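Local structure of polyisoprenyl-teichoic acid--peptidoglycan teichoic acid transferase TagV (Bacillus subtilis, 6UF3) at residues F6-M11 / K90-D95; V30-P35 / E255-T260; K61-A66 / T236-P241. The protein belongs to the LytR-CpsA-Psr family, whose fold is built round a mixed beta sheet packed among helices. All blocks are in the same frame, centred on the assembly; numbering follows the deposited sequence.

Contact 1 of 3, residues F6-M11 / K90-D95; sequences FSILFM and KYVTVD
Met-11 N meets Val-92 O at 2.8 Å, the shortest of five backbone hydrogen bonds that zip strands 6-11 and 90-94 into a parallel pair. The bond is nearly straight (171° at the hydrogen), with the donor close to the line of the carbonyl. A CA-H...O contact also brings Phe-10 CA to 3.4 Å from Val-92 O, and Lys-90 O likewise takes both Leu-9 N and the CA-H of Ile-8, the pattern of regular parallel strands. On one face of the sheet Phe-10 and Val-92 run alongside each other in the same direction: ring atom CD2 of Phe-10 comes to 3.7 Å from Val-92 CB, while Ile-8 CG2 sits over one face of the ring, toward its rim. Further back Phe-6 CD2 reaches Lys-90 CG at 4.0 Å; the lysine bends at chi2 (-65°), which turns CD aside, and its amine forms a salt bridge with Glu-203 and a hydrogen bond with Asn-198 O. On the other face Met-11, bent at chi3 (-80°), lays its methyl CE 3.7 Å from Tyr-91 CB and 3.3 Å from Thr-93 OG1. That hydroxyl oxygen is buried here and has no polar partner in the model. Strand 25-34 flanks 6-11 on the side away from 90-94, strand 196-197 borders 90-94, and helix 72-84 covers the face carrying Leu-9, Met-11 and Tyr-91.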
loop_
_atom_site.group_PDB
_atom_site.type_symbol
_atom_site.label_atom_id
_atom_site.label_comp_id
_atom_site.label_asym_id
_atom_site.label_seq_id
_atom_site.Cartn_x
_atom_site.Cartn_y
_atom_site.Cartn_z
ATOM N N PHE A 6 -1.809 15.939 -0.372
ATOM C CA PHE A 6 -2.648 15.007 0.380
ATOM C C PHE A 6 -2.021 13.617 0.368
ATOM O O PHE A 6 -1.128 13.320 -0.416
ATOM C CB PHE A 6 -4.073 14.980 -0.187
ATOM C CG PHE A 6 -4.190 14.275 -1.500
ATOM C CD1 PHE A 6 -3.845 14.920 -2.681
ATOM C CD2 PHE A 6 -4.665 12.977 -1.569
ATOM C CE1 PHE A 6 -3.966 14.274 -3.901
ATOM C CE2 PHE A 6 -4.779 12.327 -2.782
ATOM C CZ PHE A 6 -4.429 12.973 -3.949
ATOM N N SER A 7 -2.510 12.750 1.251
ATOM C CA SER A 7 -1.964 11.409 1.378
ATOM C C SER A 7 -3.030 10.347 1.098
ATOM O O SER A 7 -4.226 10.594 1.240
ATOM C CB SER A 7 -1.399 11.191 2.788
ATOM O OG SER A 7 -2.448 11.413 3.730
ATOM N N ILE A 8 -2.567 9.165 0.688
ATOM C CA ILE A 8 -3.404 7.986 0.467
ATOM C C ILE A 8 -2.794 6.822 1.237
ATOM O O ILE A 8 -1.586 6.583 1.153
ATOM C CB ILE A 8 -3.512 7.606 -1.020
ATOM C CG1 ILE A 8 -3.867 8.810 -1.890
ATOM C CG2 ILE A 8 -4.548 6.478 -1.197
ATOM C CD1 ILE A 8 -3.793 8.499 -3.381
ATOM N N LEU A 9 -3.624 6.098 1.988
ATOM C CA LEU A 9 -3.221 4.818 2.563
ATOM C C LEU A 9 -3.850 3.698 1.745
ATOM O O LEU A 9 -5.079 3.641 1.597
ATOM C CB LEU A 9 -3.646 4.695 4.032
ATOM C CG LEU A 9 -3.447 3.295 4.656
ATOM C CD1 LEU A 9 -1.969 2.878 4.700
ATOM C CD2 LEU A 9 -4.057 3.222 6.084
ATOM N N PHE A 10 -3.008 2.807 1.233
ATOM C CA PHE A 10 -3.423 1.613 0.517
ATOM C C PHE A 10 -3.335 0.427 1.466
ATOM O O PHE A 10 -2.270 0.153 2.024
ATOM C CB PHE A 10 -2.523 1.368 -0.699
ATOM C CG PHE A 10 -2.654 2.408 -1.781
ATOM C CD1 PHE A 10 -1.868 3.554 -1.756
ATOM C CD2 PHE A 10 -3.542 2.226 -2.831
ATOM C CE1 PHE A 10 -1.980 4.514 -2.756
ATOM C CE2 PHE A 10 -3.665 3.182 -3.821
ATOM C CZ PHE A 10 -2.873 4.320 -3.785
ATOM N N MET A 11 -4.457 -0.263 1.650
ATOM C CA MET A 11 -4.570 -1.423 2.528
ATOM C C MET A 11 -4.896 -2.639 1.673
ATOM O O MET A 11 -5.875 -2.626 0.915
ATOM C CB MET A 11 -5.652 -1.194 3.588
ATOM C CG MET A 11 -5.274 -0.134 4.612
ATOM S SD MET A 11 -6.703 0.475 5.557
ATOM C CE MET A 11 -7.404 1.637 4.379
ATOM N N LYS A 90 -6.996 10.101 2.160
ATOM C CA LYS A 90 -7.712 9.150 1.321
ATOM C C LYS A 90 -7.277 7.740 1.675
ATOM O O LYS A 90 -6.151 7.514 2.123
ATOM C CB LYS A 90 -7.445 9.395 -0.190
ATOM C CG LYS A 90 -7.897 10.750 -0.675
ATOM C CD LYS A 90 -9.428 10.872 -0.581
ATOM C CE LYS A 90 -9.920 12.109 -1.314
ATOM N NZ LYS A 90 -11.405 12.266 -1.325
ATOM N N TYR A 91 -8.174 6.784 1.453
ATOM C CA TYR A 91 -7.863 5.383 1.678
ATOM C C TYR A 91 -8.362 4.563 0.499
ATOM O O TYR A 91 -9.336 4.918 -0.172
ATOM C CB TYR A 91 -8.475 4.843 3.000
ATOM C CG TYR A 91 -9.977 4.957 3.061
ATOM C CD1 TYR A 91 -10.794 3.956 2.552
ATOM C CD2 TYR A 91 -10.577 6.079 3.610
ATOM C CE1 TYR A 91 -12.171 4.073 2.592
ATOM C CE2 TYR A 91 -11.949 6.198 3.660
ATOM C CZ TYR A 91 -12.734 5.202 3.145
ATOM O OH TYR A 91 -14.097 5.341 3.196
ATOM N N VAL A 92 -7.656 3.465 0.254
ATOM C CA VAL A 92 -8.032 2.456 -0.727
ATOM C C VAL A 92 -7.837 1.108 -0.050
ATOM O O VAL A 92 -6.729 0.805 0.397
ATOM C CB VAL A 92 -7.170 2.533 -1.998
ATOM C CG1 VAL A 92 -7.499 1.368 -2.932
ATOM C CG2 VAL A 92 -7.362 3.871 -2.696
ATOM N N THR A 93 -8.892 0.307 0.041
ATOM C CA THR A 93 -8.787 -1.042 0.585
ATOM C C THR A 93 -9.100 -2.036 -0.522
ATOM O O THR A 93 -10.042 -1.834 -1.296
ATOM C CB THR A 93 -9.750 -1.276 1.760
ATOM O OG1 THR A 93 -9.607 -0.237 2.734
ATOM C CG2 THR A 93 -9.461 -2.619 2.433
ATOM N N VAL A 94 -8.321 -3.111 -0.598
ATOM C CA VAL A 94 -8.603 -4.161 -1.569
ATOM C C VAL A 94 -8.368 -5.524 -0.927
ATOM O O VAL A 94 -7.383 -5.717 -0.202
ATOM C CB VAL A 94 -7.771 -3.953 -2.853
ATOM C CG1 VAL A 94 -6.290 -4.337 -2.679
ATOM C CG2 VAL A 94 -8.405 -4.655 -3.996
ATOM N N ASP A 95 -9.310 -6.458 -1.139
ATOM C CA ASP A 95 -9.107 -7.837 -0.719
ATOM C C ASP A 95 -8.575 -8.609 -1.930
ATOM O O ASP A 95 -8.242 -8.012 -2.965
ATOM C CB ASP A 95 -10.373 -8.430 -0.060
ATOM C CG ASP A 95 -11.497 -8.722 -1.038
ATOM O OD1 ASP A 95 -11.434 -8.262 -2.198
ATOM O OD2 ASP A 95 -12.449 -9.416 -0.611
#

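Contact 2 of 3, residues V30-P35 / E255-T260; sequences VVTLDP and EHLDYT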
loop_
_atom_site.group_PDB
_atom_site.type_symbol
_atom_site.label_atom_id
_atom_site.label_comp_id
_atom_site.label_asym_id
_atom_site.label_seq_id
_atom_site.Cartn_x
_atom_site.Cartn_y
_atom_site.Cartn_z
ATOM N N VAL A 30 1.717 3.899 2.177
ATOM C CA VAL A 30 1.315 5.298 2.215
ATOM C C VAL A 30 1.976 6.016 1.047
ATOM O O VAL A 30 3.181 5.857 0.819
ATOM C CB VAL A 30 1.719 5.951 3.545
ATOM C CG1 VAL A 30 1.518 7.452 3.498
ATOM C CG2 VAL A 30 0.876 5.336 4.675
ATOM N N VAL A 31 1.189 6.793 0.306
ATOM C CA VAL A 31 1.709 7.671 -0.743
ATOM C C VAL A 31 1.325 9.095 -0.376
ATOM O O VAL A 31 0.170 9.353 -0.019
ATOM C CB VAL A 31 1.153 7.290 -2.128
ATOM C CG1 VAL A 31 1.595 8.308 -3.194
ATOM C CG2 VAL A 31 1.589 5.886 -2.510
ATOM N N THR A 32 2.284 10.018 -0.435
ATOM C CA THR A 32 1.982 11.433 -0.272
ATOM C C THR A 32 2.166 12.129 -1.620
ATOM O O THR A 32 3.045 11.761 -2.400
ATOM C CB THR A 32 2.838 12.096 0.822
ATOM O OG1 THR A 32 4.230 11.888 0.558
ATOM C CG2 THR A 32 2.525 11.486 2.193
ATOM N N LEU A 33 1.308 13.096 -1.902
ATOM C CA LEU A 33 1.264 13.742 -3.211
ATOM C C LEU A 33 1.280 15.251 -3.034
ATOM O O LEU A 33 0.580 15.803 -2.175
ATOM C CB LEU A 33 0.011 13.308 -4.000
ATOM C CG LEU A 33 -0.166 11.820 -4.336
ATOM C CD1 LEU A 33 -0.957 11.089 -3.237
ATOM C CD2 LEU A 33 -0.863 11.646 -5.667
ATOM N N ASP A 34 2.100 15.923 -3.851
ATOM C CA ASP A 34 2.117 17.378 -3.927
ATOM C C ASP A 34 1.750 17.704 -5.369
ATOM O O ASP A 34 2.633 17.770 -6.250
ATOM C CB ASP A 34 3.480 17.940 -3.529
ATOM C CG ASP A 34 3.506 19.455 -3.493
ATOM O OD1 ASP A 34 2.471 20.090 -3.792
ATOM O OD2 ASP A 34 4.577 20.015 -3.178
ATOM N N PRO A 35 0.449 17.845 -5.668
ATOM C CA PRO A 35 0.034 18.008 -7.072
ATOM C C PRO A 35 0.487 19.307 -7.699
ATOM O O PRO A 35 0.733 19.343 -8.915
ATOM C CB PRO A 35 -1.500 17.929 -7.000
ATOM C CG PRO A 35 -1.785 17.138 -5.765
ATOM C CD PRO A 35 -0.698 17.550 -4.785
ATOM N N GLU A 255 6.827 17.697 5.657
ATOM C CA GLU A 255 7.260 18.754 4.749
ATOM C C GLU A 255 6.625 18.582 3.378
ATOM O O GLU A 255 6.190 19.565 2.763
ATOM C CB GLU A 255 8.786 18.769 4.646
ATOM N N HIS A 256 6.548 17.342 2.886
ATOM C CA HIS A 256 5.941 17.130 1.576
ATOM C C HIS A 256 4.477 17.547 1.585
ATOM O O HIS A 256 3.980 18.120 0.609
ATOM C CB HIS A 256 6.085 15.670 1.156
ATOM C CG HIS A 256 5.762 15.428 -0.288
ATOM N ND1 HIS A 256 4.941 14.403 -0.708
ATOM C CD2 HIS A 256 6.136 16.093 -1.406
ATOM C CE1 HIS A 256 4.837 14.436 -2.024
ATOM N NE2 HIS A 256 5.552 15.453 -2.472
ATOM N N LEU A 257 3.783 17.308 2.697
ATOM C CA LEU A 257 2.365 17.624 2.805
ATOM C C LEU A 257 2.089 19.052 3.259
ATOM O O LEU A 257 0.919 19.436 3.351
ATOM C CB LEU A 257 1.683 16.645 3.775
ATOM C CG LEU A 257 1.603 15.173 3.371
ATOM C CD1 LEU A 257 1.139 14.312 4.556
ATOM C CD2 LEU A 257 0.643 14.960 2.202
ATOM N N ASP A 258 3.127 19.848 3.539
ATOM C CA ASP A 258 2.955 21.190 4.102
ATOM C C ASP A 258 2.171 21.133 5.412
ATOM O O ASP A 258 1.329 21.988 5.694
ATOM C CB ASP A 258 2.279 22.137 3.103
ATOM C CG ASP A 258 3.108 22.355 1.850
ATOM O OD1 ASP A 258 4.350 22.272 1.937
ATOM O OD2 ASP A 258 2.518 22.618 0.779
ATOM N N TYR A 259 2.450 20.112 6.219
ATOM C CA TYR A 259 1.749 19.871 7.473
ATOM C C TYR A 259 2.760 19.911 8.611
ATOM O O TYR A 259 3.773 19.207 8.570
ATOM C CB TYR A 259 1.011 18.519 7.431
ATOM C CG TYR A 259 0.386 18.072 8.744
ATOM C CD1 TYR A 259 -0.889 18.495 9.112
ATOM C CD2 TYR A 259 1.064 17.211 9.604
ATOM C CE1 TYR A 259 -1.462 18.084 10.303
ATOM C CE2 TYR A 259 0.497 16.800 10.800
ATOM C CZ TYR A 259 -0.764 17.239 11.144
ATOM O OH TYR A 259 -1.327 16.827 12.335
ATOM N N THR A 260 2.495 20.742 9.613
ATOM C CA THR A 260 3.351 20.803 10.790
ATOM C C THR A 260 2.613 20.193 11.970
ATOM O O THR A 260 1.505 20.642 12.293
ATOM C CB THR A 260 3.758 22.243 11.097
ATOM O OG1 THR A 260 2.665 22.932 11.718
ATOM C CG2 THR A 260 4.149 22.972 9.817
HETATM O O HOH W 1 5.433 20.090 -0.667
HETATM O O HOH W 2 2.949 22.503 -2.365
#
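Strand 30-34 passes the last turn of helix 243-257 with CA atoms no nearer than 6.7 Å, between Asp-34 and His-256, and every direct contact involves a side chain of the helix end. The imidazole of His-256, with CG anti to the backbone N (chi1 -167°), reaches over to the strand. Its ND1 hydrogen-bonds Thr-32 OG1 at 2.9 Å, the hydroxyl lying at the ring edge near its plane. Thr-32 O lies in plane at the same ring, 3.2 Å from CE1. NE2, held by Thr-39 OG1 of the adjoining strand, has Asp-34 CB 3.4 Å away. Both ring nitrogens thus have hydroxyl partners on neighbouring strands, which fixes the rotation of the ring. The chain leaves the helix through a Schellman motif: Asp-258 has positive phi (57°), and its N bonds back to Glu-255 O. Two waters fill in between this helix end and the Asp-34 carboxylate. One donates to Asp-34 OD2 and to His-256 O; the other donates to Asp-34 OD1 at 2.8 Å and to Asp-258 OD2, linking two acidic groups that might otherwise repel. Asn-37 also binds OD2. Leu-257 meets Thr-32 at about a right angle, its CD2 3.9 Å from Thr-32 CB and CD1 equally far from CG2, an apolar patch beside the polar one.

Contact 3 of 3, residues K61-A66 / T236-P241; sequences KTKINA and TYYFEP
Lys-63 and Tyr-238 meet at about a right angle, the lysine chain passing over one face of the tyrosine ring. CG of Lys-63 touches ring atom CE2 of Tyr-238 at 3.5 Å, and CE stands 4.2 Å above the ring plane, offset toward the rim. Beyond CG the chain is extended through all its torsions, a run that holds the amine above the ring, beside the backbone of the other strand. There NZ gives a weak hydrogen bond to Tyr-237 O at 3.0 Å, with CE equally close to that oxygen. NZ stands almost on the ring normal (8° off), but at 5.6 Å from the centroid of the Tyr-238 ring the cation-pi attraction is weak at most. The stronger partner of the amine is Asp-48, with which it forms a salt bridge. Where the face of the ring meets the aliphatic lysine, its edge meets backbone: Lys-63 N lies in the ring plane, 3.9 Å from CE2 of Tyr-238. Further along, a water accepts from Lys-61 NZ at 3.0 Å and donates weakly to Glu-240 OE2, while OE1 of the same carboxylate pairs with Arg-50. This surface contact joins two small antiparallel pairs: strand 62-63 is bonded to 50-51, strand 236-241 to 226-231, and helix 72-84 packs against Ile-64 and Pro-241.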
loop_
_atom_site.group_PDB
_atom_site.type_symbol
_atom_site.label_atom_id
_atom_site.label_comp_id
_atom_site.label_asym_id
_atom_site.label_seq_id
_atom_site.Cartn_x
_atom_site.Cartn_y
_atom_site.Cartn_z
ATOM N N LYS A 61 1.824 -2.316 23.135
ATOM C CA LYS A 61 2.028 -2.273 21.698
ATOM C C LYS A 61 1.792 -3.641 21.075
ATOM O O LYS A 61 2.014 -4.682 21.694
ATOM C CB LYS A 61 3.446 -1.806 21.379
ATOM C CG LYS A 61 3.705 -0.346 21.670
ATOM C CD LYS A 61 5.189 -0.043 21.542
ATOM C CE LYS A 61 5.454 1.446 21.584
ATOM N NZ LYS A 61 6.925 1.710 21.613
ATOM N N THR A 62 1.360 -3.635 19.820
ATOM C CA THR A 62 1.142 -4.868 19.091
ATOM C C THR A 62 1.556 -4.637 17.648
ATOM O O THR A 62 2.074 -3.576 17.298
ATOM C CB THR A 62 -0.315 -5.330 19.232
ATOM O OG1 THR A 62 -0.451 -6.657 18.715
ATOM C CG2 THR A 62 -1.253 -4.386 18.521
ATOM N N LYS A 63 1.356 -5.645 16.808
ATOM C CA LYS A 63 1.725 -5.510 15.405
ATOM C C LYS A 63 0.715 -4.630 14.684
ATOM O O LYS A 63 -0.479 -4.699 14.953
ATOM C CB LYS A 63 1.786 -6.878 14.737
ATOM C CG LYS A 63 2.744 -7.834 15.359
ATOM C CD LYS A 63 2.706 -9.146 14.619
ATOM C CE LYS A 63 3.518 -10.180 15.338
ATOM N NZ LYS A 63 3.848 -11.325 14.455
ATOM N N ILE A 64 1.194 -3.808 13.745
ATOM C CA ILE A 64 0.281 -2.858 13.116
ATOM C C ILE A 64 -0.791 -3.581 12.300
ATOM O O ILE A 64 -1.909 -3.074 12.147
ATOM C CB ILE A 64 1.056 -1.830 12.270
ATOM C CG1 ILE A 64 0.125 -0.686 11.861
ATOM C CG2 ILE A 64 1.727 -2.488 11.057
ATOM C CD1 ILE A 64 0.855 0.560 11.358
ATOM N N ASN A 65 -0.497 -4.787 11.808
ATOM C CA ASN A 65 -1.487 -5.484 10.990
ATOM C C ASN A 65 -2.705 -5.913 11.797
ATOM O O ASN A 65 -3.753 -6.202 11.206
ATOM C CB ASN A 65 -0.856 -6.686 10.277
ATOM C CG ASN A 65 -0.448 -7.796 11.216
ATOM O OD1 ASN A 65 -0.467 -7.646 12.435
ATOM N ND2 ASN A 65 -0.068 -8.928 10.644
ATOM N N ALA A 66 -2.606 -5.931 13.128
ATOM C CA ALA A 66 -3.777 -6.248 13.939
ATOM C C ALA A 66 -4.776 -5.099 13.993
ATOM O O ALA A 66 -5.926 -5.327 14.389
ATOM C CB ALA A 66 -3.354 -6.636 15.358
ATOM N N THR A 236 7.806 -14.424 19.762
ATOM C CA THR A 236 6.907 -13.705 18.871
ATOM C C THR A 236 7.693 -12.657 18.096
ATOM O O THR A 236 8.378 -11.823 18.691
ATOM C CB THR A 236 5.788 -13.037 19.667
ATOM O OG1 THR A 236 5.204 -13.988 20.566
ATOM C CG2 THR A 236 4.720 -12.486 18.732
ATOM N N TYR A 237 7.598 -12.698 16.765
ATOM C CA TYR A 237 8.380 -11.784 15.942
ATOM C C TYR A 237 7.695 -10.429 15.824
ATOM O O TYR A 237 6.513 -10.344 15.473
ATOM C CB TYR A 237 8.617 -12.354 14.540
ATOM C CG TYR A 237 9.267 -11.338 13.625
ATOM C CD1 TYR A 237 10.638 -11.128 13.663
ATOM C CD2 TYR A 237 8.507 -10.570 12.742
ATOM C CE1 TYR A 237 11.242 -10.198 12.853
ATOM C CE2 TYR A 237 9.108 -9.620 11.925
ATOM C CZ TYR A 237 10.480 -9.442 11.990
ATOM O OH TYR A 237 11.101 -8.508 11.185
ATOM N N TYR A 238 8.462 -9.369 16.067
ATOM C CA TYR A 238 8.056 -8.000 15.804
ATOM C C TYR A 238 9.135 -7.295 14.997
ATOM O O TYR A 238 10.314 -7.641 15.069
ATOM C CB TYR A 238 7.843 -7.213 17.088
ATOM C CG TYR A 238 6.677 -7.680 17.909
ATOM C CD1 TYR A 238 6.826 -8.692 18.847
ATOM C CD2 TYR A 238 5.426 -7.097 17.752
ATOM C CE1 TYR A 238 5.754 -9.114 19.608
ATOM C CE2 TYR A 238 4.351 -7.516 18.503
ATOM C CZ TYR A 238 4.520 -8.521 19.425
ATOM O OH TYR A 238 3.445 -8.935 20.176
ATOM N N PHE A 239 8.722 -6.285 14.244
ATOM C CA PHE A 239 9.658 -5.348 13.633
ATOM C C PHE A 239 9.646 -4.071 14.455
ATOM O O PHE A 239 8.645 -3.344 14.470
ATOM C CB PHE A 239 9.292 -5.065 12.180
ATOM C CG PHE A 239 10.304 -4.216 11.462
ATOM C CD1 PHE A 239 11.592 -4.676 11.265
ATOM C CD2 PHE A 239 9.961 -2.966 10.974
ATOM C CE1 PHE A 239 12.535 -3.904 10.597
ATOM C CE2 PHE A 239 10.906 -2.183 10.295
ATOM C CZ PHE A 239 12.184 -2.659 10.106
ATOM N N GLU A 240 10.748 -3.794 15.154
ATOM C CA GLU A 240 10.802 -2.624 16.014
ATOM C C GLU A 240 11.336 -1.441 15.221
ATOM O O GLU A 240 12.480 -1.495 14.750
ATOM C CB GLU A 240 11.678 -2.885 17.230
ATOM C CG GLU A 240 11.830 -1.688 18.151
ATOM C CD GLU A 240 10.575 -1.336 18.924
ATOM O OE1 GLU A 240 9.597 -2.124 18.914
ATOM O OE2 GLU A 240 10.576 -0.253 19.547
ATOM N N PRO A 241 10.559 -0.371 15.053
ATOM C CA PRO A 241 11.015 0.766 14.243
ATOM C C PRO A 241 12.115 1.550 14.937
ATOM O O PRO A 241 12.062 1.808 16.141
ATOM C CB PRO A 241 9.751 1.618 14.078
ATOM C CG PRO A 241 8.860 1.203 15.275
ATOM C CD PRO A 241 9.145 -0.249 15.451
HETATM O O HOH W 3 7.806 0.061 19.320
#

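Contacts 1 and 2 belong to the same mixed sheet: strands 6-13 and 25-34 are neighbours in it, and Ile-8 N and Phe-6 O of contact 1 probably bond Val-31 O and Leu-33 N of contact 2. Leu-257 at the helix end also packs against Phe-6. Contact 1, nearest the chain centre but only partly buried, is bound by backbone bonds and apolar side chains; contact 2, farther out yet buried, relies on a histidine, a threonine and waters. Contact 3 lies at the surface, about 26 Å from contact 2 between centres, and rests on a lysine laid over a tyrosine ring. Strand 236-241 of contact 3 leads directly into helix 243-257 of contact 2.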